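PDB 4RYK: Lmo0325 protein from Listeria monocytogenes EGD-e, which probably binds DNA as a dimeric transcriptional regulator of the Rgg type, pairing a helix-turn-helix domain with a helical repeat-like C-terminal domain. Local coordinates for residues S9-R18 against I39-E47; V115-T126 against S139-I149. All coordinates share one frame; numbering follows the deposited sequence. Where two conformers were deposited one is given.

Contact 1: residues S9-R18 against I39-E47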
# COMPACT_ATOMS: atom_id res chain seq x y z
N SER A 9 11.29 -21.56 9.80
CA SER A 9 10.17 -22.13 9.01
C SER A 9 8.85 -21.44 9.23
O SER A 9 8.60 -20.86 10.32
CB SER A 9 9.93 -23.63 9.32
OG SER A 9 9.18 -23.84 10.55
N TYR A 10 7.96 -21.52 8.23
CA TYR A 10 6.63 -20.90 8.31
C TYR A 10 5.89 -21.37 9.58
O TYR A 10 5.30 -20.59 10.30
CB TYR A 10 5.75 -21.20 7.10
CG TYR A 10 6.38 -20.95 5.71
CD1 TYR A 10 6.91 -19.70 5.35
CD2 TYR A 10 6.41 -21.98 4.77
CE1 TYR A 10 7.47 -19.50 4.09
CE2 TYR A 10 7.00 -21.80 3.53
CZ TYR A 10 7.51 -20.56 3.18
OH TYR A 10 8.05 -20.45 1.91
N GLY A 11 5.93 -22.67 9.84
CA GLY A 11 5.15 -23.24 10.95
C GLY A 11 5.66 -22.77 12.29
O GLY A 11 4.89 -22.61 13.23
N GLU A 12 6.96 -22.53 12.39
CA GLU A 12 7.54 -22.06 13.65
C GLU A 12 7.04 -20.67 13.95
O GLU A 12 6.72 -20.37 15.09
CB GLU A 12 9.06 -22.14 13.63
CG GLU A 12 9.54 -23.57 13.85
CD GLU A 12 10.95 -23.81 13.36
OE1 GLU A 12 11.87 -23.84 14.18
OE2 GLU A 12 11.13 -24.00 12.16
N LEU A 13 6.87 -19.84 12.90
CA LEU A 13 6.32 -18.51 13.11
C LEU A 13 4.82 -18.56 13.46
O LEU A 13 4.34 -17.82 14.33
CB LEU A 13 6.57 -17.61 11.91
CG LEU A 13 5.92 -16.24 11.99
CD1 LEU A 13 6.36 -15.50 13.25
CD2 LEU A 13 6.34 -15.42 10.78
N ILE A 14 4.09 -19.44 12.79
CA ILE A 14 2.69 -19.60 13.08
C ILE A 14 2.54 -19.95 14.57
O ILE A 14 1.70 -19.41 15.23
CB ILE A 14 2.02 -20.70 12.23
CG1 ILE A 14 1.92 -20.30 10.74
CG2 ILE A 14 0.61 -20.97 12.75
CD1 ILE A 14 0.95 -19.17 10.45
N ARG A 15 3.36 -20.86 15.06
CA ARG A 15 3.31 -21.26 16.45
C ARG A 15 3.48 -20.07 17.38
O ARG A 15 2.70 -19.89 18.31
CB ARG A 15 4.38 -22.30 16.73
CG ARG A 15 4.76 -22.44 18.20
CD ARG A 15 6.07 -23.18 18.32
NE ARG A 15 6.37 -23.42 19.71
CZ ARG A 15 6.80 -22.49 20.53
NH1 ARG A 15 6.97 -21.24 20.09
NH2 ARG A 15 7.02 -22.81 21.76
N GLU A 16 4.47 -19.25 17.10
CA GLU A 16 4.78 -18.09 17.94
C GLU A 16 3.62 -17.11 17.92
O GLU A 16 3.20 -16.57 18.95
CB GLU A 16 6.07 -17.47 17.45
CG GLU A 16 6.29 -16.05 17.89
CD GLU A 16 7.61 -15.49 17.36
OE1 GLU A 16 7.67 -14.26 17.08
OE2 GLU A 16 8.59 -16.29 17.23
N ILE A 17 3.05 -16.89 16.73
CA ILE A 17 1.91 -16.00 16.65
C ILE A 17 0.68 -16.55 17.38
O ILE A 17 0.02 -15.84 18.15
CB ILE A 17 1.52 -15.66 15.20
CG1 ILE A 17 2.62 -14.82 14.53
CG2 ILE A 17 0.24 -14.87 15.19
CD1 ILE A 17 2.55 -14.83 13.01
N ARG A 18 0.40 -17.81 17.12
CA ARG A 18 -0.66 -18.51 17.82
C ARG A 18 -0.53 -18.38 19.33
O ARG A 18 -1.49 -18.00 20.02
CB ARG A 18 -0.68 -20.00 17.41
CG ARG A 18 -1.66 -20.80 18.21
CD ARG A 18 -1.67 -22.26 17.81
NE ARG A 18 -0.49 -23.00 18.22
CZ ARG A 18 -0.19 -23.38 19.46
NH1 ARG A 18 -0.95 -23.02 20.49
NH2 ARG A 18 0.91 -24.09 19.66
N ILE A 39 1.45 -30.52 14.93
CA ILE A 39 2.64 -30.58 15.77
C ILE A 39 3.90 -30.59 14.93
O ILE A 39 4.81 -29.83 15.18
CB ILE A 39 2.61 -31.84 16.66
CG1 ILE A 39 1.60 -31.62 17.80
CG2 ILE A 39 4.00 -32.15 17.20
CD1 ILE A 39 1.20 -32.87 18.58
N GLY A 40 3.94 -31.44 13.91
CA GLY A 40 5.06 -31.44 12.99
C GLY A 40 5.27 -30.13 12.25
O GLY A 40 6.39 -29.63 12.18
N PHE A 41 4.19 -29.57 11.72
CA PHE A 41 4.25 -28.29 11.00
C PHE A 41 4.84 -27.22 11.90
O PHE A 41 5.68 -26.45 11.46
CB PHE A 41 2.84 -27.90 10.57
CG PHE A 41 2.68 -26.50 10.07
CD1 PHE A 41 3.33 -26.08 8.90
CD2 PHE A 41 1.81 -25.62 10.71
CE1 PHE A 41 3.15 -24.80 8.42
CE2 PHE A 41 1.63 -24.33 10.23
CZ PHE A 41 2.32 -23.92 9.08
N GLU A 42 4.41 -27.16 13.16
CA GLU A 42 4.90 -26.13 14.10
C GLU A 42 6.37 -26.31 14.51
O GLU A 42 7.00 -25.37 14.93
CB GLU A 42 3.98 -26.00 15.31
CG GLU A 42 2.64 -25.37 14.95
CD GLU A 42 1.88 -24.80 16.14
OE1 GLU A 42 2.20 -25.18 17.29
OE2 GLU A 42 0.98 -23.96 15.92
N LYS A 43 6.92 -27.50 14.32
CA LYS A 43 8.35 -27.74 14.51
C LYS A 43 9.15 -27.63 13.24
O LYS A 43 10.34 -27.90 13.24
CB LYS A 43 8.58 -29.15 15.06
CG LYS A 43 7.86 -29.34 16.38
CD LYS A 43 8.11 -30.70 16.99
CE LYS A 43 7.67 -30.66 18.45
NZ LYS A 43 7.84 -31.99 19.07
N GLY A 44 8.50 -27.30 12.14
CA GLY A 44 9.19 -27.24 10.86
C GLY A 44 9.48 -28.60 10.26
O GLY A 44 10.37 -28.76 9.45
N LYS A 45 8.73 -29.61 10.65
CA LYS A 45 8.96 -30.90 10.08
C LYS A 45 8.04 -31.24 8.92
O LYS A 45 8.21 -32.27 8.30
CB LYS A 45 8.91 -31.97 11.17
CG LYS A 45 10.21 -32.05 11.97
CD LYS A 45 11.40 -32.19 11.01
CE LYS A 45 12.64 -32.77 11.66
NZ LYS A 45 13.58 -31.67 12.00
N HIS A 46 7.06 -30.40 8.61
CA HIS A 46 6.18 -30.66 7.46
C HIS A 46 6.02 -29.43 6.60
O HIS A 46 5.71 -28.38 7.14
CB HIS A 46 4.78 -30.99 7.91
CG HIS A 46 4.63 -32.37 8.42
ND1 HIS A 46 4.17 -32.63 9.69
CD2 HIS A 46 4.90 -33.56 7.86
CE1 HIS A 46 4.15 -33.94 9.89
NE2 HIS A 46 4.59 -34.53 8.79
N GLU A 47 6.18 -29.57 5.29
CA GLU A 47 5.92 -28.50 4.31
C GLU A 47 4.41 -28.32 4.12
O GLU A 47 3.72 -29.20 3.69
CB GLU A 47 6.55 -28.85 2.96
CG GLU A 47 8.06 -28.78 2.91
CD GLU A 47 8.60 -27.37 2.94
OE1 GLU A 47 7.83 -26.37 2.87
OE2 GLU A 47 9.84 -27.25 3.01
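Arg18 and Glu42 form a buried salt bridge inside the helix-turn-helix domain, joining its first helix, 10-20, to helix 35-42. The guanidinium grips the carboxylate side-on: Arg18 NE reaches Glu42 OE2 at 2.9 Å (N-H...O 165°) and Arg18 NH2 reaches Glu42 OE1, also at 2.9 Å. Both oxygens use their syn lone pairs, and the two planes lie only 10° apart. A bend at chi3 of Arg18 (72°) turns the group to meet Glu42 this way. Tyr29 OH and Gln25 NE2 bond the same carboxylate and Arg18 NH1 donates to Leu23 O, an arrangement that probably holds both charges in place. As a knob, the Glu42 side chain sits among Gly11, Ile14, Arg15 and Arg18, with Arg15 CB against its CD.

Close backbone packing occurs at Gly11, whose CA lies over one face of the Phe41 ring, 3.6 Å from the centroid, and also makes a CA-H...O contact with Phe41 O. Ile14 CG1 meets Phe41 CZ obliquely.

After helix 35-42, Gly44 closes a Schellman motif and its CA lies 3.4 Å from Ser9 OG, which accepts from Glu12 N in an ST motif.

Contact 2: residues V115-T126 against S139-I149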
# COMPACT_ATOMS: atom_id res chain seq x y z
N VAL A 115 16.16 -9.91 -19.46
CA VAL A 115 15.65 -8.54 -19.56
C VAL A 115 16.13 -7.72 -18.40
O VAL A 115 16.55 -6.60 -18.57
CB VAL A 115 14.14 -8.47 -19.60
CG1 VAL A 115 13.66 -7.05 -19.80
CG2 VAL A 115 13.71 -9.25 -20.77
N ARG A 116 16.11 -8.29 -17.21
CA ARG A 116 16.60 -7.54 -16.04
C ARG A 116 18.05 -7.25 -16.18
O ARG A 116 18.51 -6.14 -15.87
CB ARG A 116 16.30 -8.30 -14.76
CG ARG A 116 14.82 -8.23 -14.42
CD ARG A 116 14.52 -8.97 -13.12
NE ARG A 116 13.13 -8.86 -12.65
CZ ARG A 116 12.77 -9.28 -11.44
NH1 ARG A 116 13.67 -9.81 -10.63
NH2 ARG A 116 11.51 -9.19 -11.05
N LYS A 117 18.80 -8.23 -16.66
CA LYS A 117 20.25 -7.99 -16.91
C LYS A 117 20.48 -6.93 -17.95
O LYS A 117 21.37 -6.10 -17.80
CB LYS A 117 20.94 -9.26 -17.33
CG LYS A 117 21.02 -10.24 -16.17
CD LYS A 117 21.93 -11.42 -16.46
CE LYS A 117 21.30 -12.43 -17.38
NZ LYS A 117 21.66 -13.80 -16.90
N ALA A 118 19.65 -6.93 -19.00
CA ALA A 118 19.81 -5.91 -20.04
C ALA A 118 19.56 -4.53 -19.45
O ALA A 118 20.23 -3.56 -19.76
CB ALA A 118 18.88 -6.21 -21.22
N ILE A 119 18.59 -4.43 -18.56
CA ILE A 119 18.29 -3.13 -17.95
C ILE A 119 19.49 -2.61 -17.16
O ILE A 119 19.92 -1.46 -17.29
CB ILE A 119 17.00 -3.20 -17.10
CG1 ILE A 119 15.79 -3.14 -18.05
CG2 ILE A 119 16.90 -2.05 -16.12
CD1 ILE A 119 14.54 -3.65 -17.42
N LEU A 120 20.04 -3.49 -16.36
CA LEU A 120 21.18 -3.15 -15.59
C LEU A 120 22.38 -2.76 -16.47
O LEU A 120 23.06 -1.79 -16.20
CB LEU A 120 21.55 -4.35 -14.73
CG LEU A 120 20.97 -4.48 -13.33
CD1 LEU A 120 21.34 -5.84 -12.78
CD2 LEU A 120 21.53 -3.42 -12.40
N HIS A 121 22.67 -3.57 -17.50
CA HIS A 121 23.76 -3.25 -18.39
C HIS A 121 23.58 -1.89 -18.98
O HIS A 121 24.52 -1.11 -18.99
CB HIS A 121 23.84 -4.22 -19.54
CG HIS A 121 24.65 -5.43 -19.25
ND1 HIS A 121 24.10 -6.68 -19.09
CD2 HIS A 121 25.99 -5.58 -19.09
CE1 HIS A 121 25.06 -7.56 -18.86
NE2 HIS A 121 26.21 -6.92 -18.86
N THR A 122 22.38 -1.58 -19.49
CA THR A 122 22.20 -0.29 -20.13
C THR A 122 22.40 0.83 -19.14
O THR A 122 22.94 1.88 -19.50
CB THR A 122 20.83 -0.07 -20.80
OG1 THR A 122 19.77 -0.10 -19.84
CG2 THR A 122 20.57 -1.14 -21.83
N ARG A 123 21.97 0.60 -17.90
CA ARG A 123 22.07 1.64 -16.88
C ARG A 123 23.53 1.83 -16.51
O ARG A 123 23.99 2.95 -16.31
CB ARG A 123 21.20 1.25 -15.66
CG ARG A 123 21.10 2.26 -14.54
CD ARG A 123 20.70 3.65 -14.98
NE ARG A 123 19.31 3.74 -15.32
CZ ARG A 123 18.42 4.47 -14.64
NH1 ARG A 123 18.76 5.18 -13.57
NH2 ARG A 123 17.17 4.48 -15.06
N ILE A 124 24.29 0.76 -16.47
CA ILE A 124 25.74 0.92 -16.21
C ILE A 124 26.48 1.63 -17.37
O ILE A 124 27.30 2.50 -17.13
CB ILE A 124 26.41 -0.43 -15.88
CG1 ILE A 124 25.89 -0.98 -14.54
CG2 ILE A 124 27.94 -0.30 -15.87
CD1 ILE A 124 25.94 -2.49 -14.45
N GLN A 125 26.18 1.30 -18.62
CA GLN A 125 26.79 2.03 -19.75
C GLN A 125 26.37 3.52 -19.73
O GLN A 125 27.21 4.41 -19.89
CB GLN A 125 26.43 1.45 -21.12
CG GLN A 125 26.73 -0.02 -21.34
CD GLN A 125 25.98 -0.60 -22.55
OE1 GLN A 125 24.86 -0.18 -22.89
NE2 GLN A 125 26.59 -1.57 -23.21
N THR A 126 25.09 3.82 -19.49
CA THR A 126 24.66 5.22 -19.43
C THR A 126 25.36 6.03 -18.33
O THR A 126 25.84 7.13 -18.60
CB THR A 126 23.16 5.33 -19.23
OG1 THR A 126 22.55 4.59 -20.28
CG2 THR A 126 22.70 6.77 -19.30
N SER A 139 22.84 6.98 -22.88
CA SER A 139 23.25 7.88 -23.95
C SER A 139 24.34 7.23 -24.84
O SER A 139 24.55 7.67 -25.98
CB SER A 139 23.70 9.23 -23.34
OG SER A 139 22.63 9.92 -22.68
N ASN A 140 24.98 6.17 -24.34
CA ASN A 140 26.07 5.44 -25.03
C ASN A 140 25.75 3.94 -25.28
O ASN A 140 26.65 3.10 -25.37
CB ASN A 140 27.33 5.56 -24.15
CG ASN A 140 28.63 5.43 -24.94
OD1 ASN A 140 28.70 4.75 -25.97
ND2 ASN A 140 29.69 6.07 -24.44
N ILE A 141 24.47 3.63 -25.43
CA ILE A 141 23.94 2.28 -25.18
C ILE A 141 23.92 1.31 -26.36
O ILE A 141 23.49 1.66 -27.46
CB ILE A 141 22.51 2.35 -24.61
CG1 ILE A 141 22.53 3.06 -23.25
CG2 ILE A 141 21.88 0.97 -24.51
CD1 ILE A 141 21.18 3.64 -22.86
N SER A 142 24.33 0.07 -26.09
CA SER A 142 24.27 -1.02 -27.05
C SER A 142 22.88 -1.29 -27.59
O SER A 142 21.90 -1.36 -26.83
CB SER A 142 24.77 -2.32 -26.43
OG SER A 142 26.19 -2.35 -26.40
N ASP A 143 22.82 -1.48 -28.91
CA ASP A 143 21.60 -1.93 -29.53
C ASP A 143 21.18 -3.27 -28.99
O ASP A 143 20.01 -3.51 -28.91
CB ASP A 143 21.72 -2.02 -31.07
CG ASP A 143 21.61 -0.65 -31.74
OD1 ASP A 143 20.91 0.22 -31.16
OD2 ASP A 143 22.22 -0.45 -32.82
N GLU A 144 22.14 -4.14 -28.65
CA GLU A 144 21.82 -5.50 -28.19
C GLU A 144 20.91 -5.49 -26.97
O GLU A 144 19.98 -6.26 -26.89
CB GLU A 144 23.08 -6.33 -27.90
CG GLU A 144 23.86 -5.94 -26.65
CD GLU A 144 25.32 -6.42 -26.69
OE1 GLU A 144 25.55 -7.64 -26.61
OE2 GLU A 144 26.25 -5.58 -26.79
N TYR A 145 21.15 -4.60 -26.03
CA TYR A 145 20.35 -4.59 -24.82
C TYR A 145 19.00 -3.97 -25.08
O TYR A 145 18.03 -4.39 -24.52
CB TYR A 145 21.08 -3.91 -23.67
CG TYR A 145 22.42 -4.54 -23.38
CD1 TYR A 145 22.52 -5.89 -23.09
CD2 TYR A 145 23.58 -3.80 -23.43
CE1 TYR A 145 23.72 -6.49 -22.84
CE2 TYR A 145 24.80 -4.39 -23.17
CZ TYR A 145 24.86 -5.74 -22.88
OH TYR A 145 26.06 -6.35 -22.64
N LYS A 146 18.93 -2.97 -25.94
CA LYS A 146 17.64 -2.37 -26.26
C LYS A 146 16.77 -3.37 -27.02
O LYS A 146 15.56 -3.45 -26.82
CB LYS A 146 17.82 -1.14 -27.11
CG LYS A 146 18.58 -0.01 -26.42
CD LYS A 146 19.25 0.89 -27.46
CE LYS A 146 18.27 1.45 -28.49
NZ LYS A 146 18.93 1.68 -29.81
N LYS A 147 17.39 -4.13 -27.90
CA LYS A 147 16.70 -5.18 -28.61
C LYS A 147 16.13 -6.24 -27.67
O LYS A 147 15.01 -6.73 -27.85
CB LYS A 147 17.64 -5.83 -29.61
CG LYS A 147 17.00 -6.95 -30.41
CD LYS A 147 17.94 -7.39 -31.52
CE LYS A 147 17.72 -8.84 -31.91
NZ LYS A 147 16.34 -9.00 -32.43
N ILE A 148 16.91 -6.64 -26.68
CA ILE A 148 16.42 -7.64 -25.73
C ILE A 148 15.16 -7.15 -25.01
O ILE A 148 14.21 -7.87 -24.82
CB ILE A 148 17.51 -8.02 -24.73
CG1 ILE A 148 18.49 -8.99 -25.37
CG2 ILE A 148 16.92 -8.67 -23.47
CD1 ILE A 148 19.80 -9.12 -24.60
N ILE A 149 15.16 -5.90 -24.62
CA ILE A 149 14.06 -5.33 -23.88
C ILE A 149 12.85 -5.19 -24.80
O ILE A 149 11.75 -5.60 -24.48
CB ILE A 149 14.46 -3.96 -23.30
CG1 ILE A 149 15.54 -4.17 -22.24
CG2 ILE A 149 13.22 -3.25 -22.72
CD1 ILE A 149 16.36 -2.91 -21.99
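Ala118 CB packs into the middle of the interface between helices 113-132 and 143-153, touching Tyr145 CB, Ile148 CG2 and Ile149 CG1; the last two approach to 3.9 and 4.0 Å from Ala118 CB. Val115 extends this apolar patch with CG2 against Ile148 CG2 and CG1 against Ile149 CG1. Deeper in, Ile149 CD1 meets Ile119 CG1, the two side chains crossing at about a right angle, and both also touch Ile166 of helix 161-170.

Tyr145 is the central knob, seated among Ala118, His121, Thr122 and Gln125. Its CB is pressed by Thr122 CG2 at 3.4 Å, a methyl that also meets Ile141 CG2. The phenol ring lies flat beneath His121, whose CB stands over its centre. His121 CG stands opposite the carbonyl carbon, beside the backbone N (chi1 -88°), which lays the imidazole along the phenol toward the hydroxyl in an offset stack, planes 3° apart and centroids 4.6 Å from each other; Tyr145 OH therefore lies over the centre of the imidazole. Glu144 CG covers the opposite face of the phenol.

The two helices run roughly antiparallel; the axes of segments 115-126 and 143-149 approach to 8.8 Å, with their directions 143° apart, as in the helical hairpins of the TPR-like C-terminal domain of Rgg regulators.

Toward the start of helix 143-153 the contact turns polar. The extended Gln125 side chain brings its amide to the N-cap residue: Ser142 N donates to Gln125 OE1 at 3.3 Å, tilted from the carbonyl plane, while Gln125 NE2 gives a weak bond to Ser142 OG. Gln125 NE2 also lies at the edge of the Tyr145 ring, 3.3 Å from Tyr145 CE2. Beyond it, Thr126 OG1 bonds back to Thr122 O and lies against CD1 of Ile141, a poorly ordered residue.

How the contacts relate
Contact 1 belongs to the helix-turn-helix domain and contact 2 to the Rgg-type C-terminal domain. Their centres are 44 Å apart, their nearest atoms about 17 Å, and they do not touch; both segments of contact 1 come earlier in the chain. The centre of contact 1 is about 33 Å, and that of contact 2 about 20 Å, from the centre of the chain. The bound glucose and fructose are near contact 1: each is about 12 Å from the side chain of Phe41, while Thr30 to Ser34 line their site. Both contacts border the second subunit: Tyr10 bonds to Glu54 of that subunit, Glu47 to its Ser51, and Arg116 packs on its Met61.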